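PDB 4KSA: malonyl-CoA decarboxylase from Rhodopseudomonas palustris, which probably catalyses the decarboxylation of malonyl-CoA to acetyl-CoA and carbon dioxide. Local coordinates for residues Val303-Val308 with Met411-Tyr416. Numbering follows the deposited sequence.
Sequences VTLSPV and MVNYLY
The ring of Y414 meets its neighbours across the strand pair edge-on: T304 OG1 and S306 CB lie near its plane, while H383 from helix 378-385 stacks on it. At the far end of the same ring, Y414 OH donates to a water that in turn donates to P307 O. The Y416 ring likewise receives T304 CG2 at its edge, 3.5 Å from CE1, and its OH is hydrogen-bonded to H383. Strands 301-304 and 411-416 are antiparallel neighbours in the mixed sheet of the C-terminal domain, consistent with a GNAT-like acetyltransferase fold, yet regular pairing breaks at T304, with a single further bridge between S306 and V412. T304 N donates to Y414 O (2.9 Å), but the return bond from Y414 N goes to T304 OG1 (3.0 Å), which chi1 of 76° sets between its own backbone N and carbonyl carbon. OG1 also shares a hydrogen bond with S306 OG. A valine here would probably leave Y414 N without its acceptor and S306 OG without this mate. T304 O instead accepts from N413 ND2 (2.8 Å), close to the amide plane of N413; N394 holds N413 OD1. Beyond, V412 N donates to S306 O, and S306 N gives a weak hydrogen bond back to V412 O. Selenomethionine M411 sets SE 3.6 Å from L305 CD2, its chi3 bend bringing CE to the carbonyl oxygens of L305 and S306.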
loop_
_atom_site.group_PDB
_atom_site.type_symbol
_atom_site.label_atom_id
_atom_site.label_comp_id
_atom_site.label_asym_id
_atom_site.label_seq_id
_atom_site.Cartn_x
_atom_site.Cartn_y
_atom_site.Cartn_z
ATOM N N VAL A 303 -25.719 15.906 12.731
ATOM C CA VAL A 303 -25.841 16.935 13.755
ATOM C C VAL A 303 -24.832 16.784 14.889
ATOM O O VAL A 303 -24.336 15.690 15.136
ATOM C CB VAL A 303 -27.243 16.855 14.387
ATOM C CG1 VAL A 303 -27.352 15.584 15.252
ATOM C CG2 VAL A 303 -27.510 18.087 15.211
ATOM N N THR A 304 -24.549 17.869 15.602
ATOM C CA THR A 304 -23.612 17.786 16.725
ATOM C C THR A 304 -24.343 17.985 18.049
ATOM O O THR A 304 -25.545 18.201 18.072
ATOM C CB THR A 304 -22.517 18.867 16.642
ATOM O OG1 THR A 304 -23.068 20.131 17.025
ATOM C CG2 THR A 304 -21.983 18.976 15.226
ATOM N N LEU A 305 -23.609 17.880 19.146
ATOM C CA LEU A 305 -24.145 18.113 20.485
ATOM C C LEU A 305 -22.982 18.825 21.159
ATOM O O LEU A 305 -22.271 18.268 22.000
ATOM C CB LEU A 305 -24.463 16.816 21.233
ATOM C CG LEU A 305 -25.621 16.917 22.239
ATOM C CD1 LEU A 305 -25.456 15.869 23.323
ATOM C CD2 LEU A 305 -25.658 18.295 22.880
ATOM N N SER A 306 -22.798 20.068 20.744
ATOM C CA SER A 306 -21.715 20.910 21.205
ATOM C C SER A 306 -21.887 21.621 22.542
ATOM O O SER A 306 -22.975 21.676 23.114
ATOM C CB SER A 306 -21.441 21.965 20.133
ATOM O OG SER A 306 -21.443 21.382 18.835
ATOM N N PRO A 307 -20.776 22.125 23.086
ATOM C CA PRO A 307 -20.773 22.857 24.350
ATOM C C PRO A 307 -20.768 24.330 23.957
ATOM O O PRO A 307 -20.642 24.654 22.774
ATOM C CB PRO A 307 -19.469 22.420 25.003
ATOM C CG PRO A 307 -18.581 22.258 23.850
ATOM C CD PRO A 307 -19.453 21.525 22.849
ATOM N N VAL A 308 -20.922 25.218 24.930
ATOM C CA VAL A 308 -20.923 26.643 24.634
ATOM C C VAL A 308 -20.017 27.292 25.649
ATOM O O VAL A 308 -20.458 28.089 26.471
ATOM C CB VAL A 308 -22.335 27.257 24.756
ATOM C CG1 VAL A 308 -22.320 28.694 24.249
ATOM C CG2 VAL A 308 -23.343 26.402 23.995
HETATM N N MSE A 411 -26.258 23.586 26.095
HETATM C CA MSE A 411 -25.589 22.920 24.981
HETATM C C MSE A 411 -26.380 23.249 23.728
HETATM O O MSE A 411 -27.430 23.883 23.804
HETATM C CB MSE A 411 -25.562 21.406 25.162
HETATM C CG MSE A 411 -24.645 20.927 26.259
HETATM SE SE MSE A 411 -24.322 19.023 26.105
HETATM C CE MSE A 411 -22.638 19.091 25.134
ATOM N N VAL A 412 -25.869 22.837 22.576
ATOM C CA VAL A 412 -26.557 23.086 21.325
ATOM C C VAL A 412 -26.251 22.010 20.303
ATOM O O VAL A 412 -25.400 21.150 20.514
ATOM C CB VAL A 412 -26.161 24.421 20.702
ATOM C CG1 VAL A 412 -26.516 25.561 21.632
ATOM C CG2 VAL A 412 -24.693 24.408 20.378
ATOM N N ASN A 413 -26.981 22.054 19.198
ATOM C CA ASN A 413 -26.778 21.121 18.115
ATOM C C ASN A 413 -26.533 22.009 16.921
ATOM O O ASN A 413 -27.234 23.004 16.732
ATOM C CB ASN A 413 -28.024 20.279 17.819
ATOM C CG ASN A 413 -28.606 19.606 19.045
ATOM O OD1 ASN A 413 -29.595 20.069 19.603
ATOM N ND2 ASN A 413 -28.010 18.504 19.461
ATOM N N TYR A 414 -25.510 21.690 16.141
ATOM C CA TYR A 414 -25.255 22.445 14.926
ATOM C C TYR A 414 -25.711 21.410 13.907
ATOM O O TYR A 414 -25.583 20.209 14.142
ATOM C CB TYR A 414 -23.772 22.801 14.788
ATOM C CG TYR A 414 -23.312 23.898 15.735
ATOM C CD1 TYR A 414 -23.386 25.243 15.370
ATOM C CD2 TYR A 414 -22.790 23.586 16.999
ATOM C CE1 TYR A 414 -22.945 26.264 16.233
ATOM C CE2 TYR A 414 -22.353 24.595 17.878
ATOM C CZ TYR A 414 -22.432 25.928 17.484
ATOM O OH TYR A 414 -21.996 26.914 18.341
ATOM N N LEU A 415 -26.290 21.859 12.804
ATOM C CA LEU A 415 -26.807 20.936 11.809
ATOM C C LEU A 415 -25.954 20.962 10.552
ATOM O O LEU A 415 -25.789 22.009 9.912
ATOM C CB LEU A 415 -28.271 21.303 11.501
ATOM C CG LEU A 415 -29.205 20.398 10.686
ATOM C CD1 LEU A 415 -28.844 20.479 9.211
ATOM C CD2 LEU A 415 -29.138 18.975 11.215
ATOM N N TYR A 416 -25.390 19.804 10.223
ATOM C CA TYR A 416 -24.558 19.691 9.034
ATOM C C TYR A 416 -25.379 19.046 7.942
ATOM O O TYR A 416 -25.838 17.908 8.074
ATOM C CB TYR A 416 -23.299 18.849 9.299
ATOM C CG TYR A 416 -22.189 19.583 10.022
ATOM C CD1 TYR A 416 -22.058 19.501 11.408
ATOM C CD2 TYR A 416 -21.277 20.384 9.323
ATOM C CE1 TYR A 416 -21.047 20.200 12.086
ATOM C CE2 TYR A 416 -20.261 21.091 9.994
ATOM C CZ TYR A 416 -20.162 20.991 11.376
ATOM O OH TYR A 416 -19.210 21.697 12.059
HETATM O O HOH W 1 -21.310 26.397 20.917
#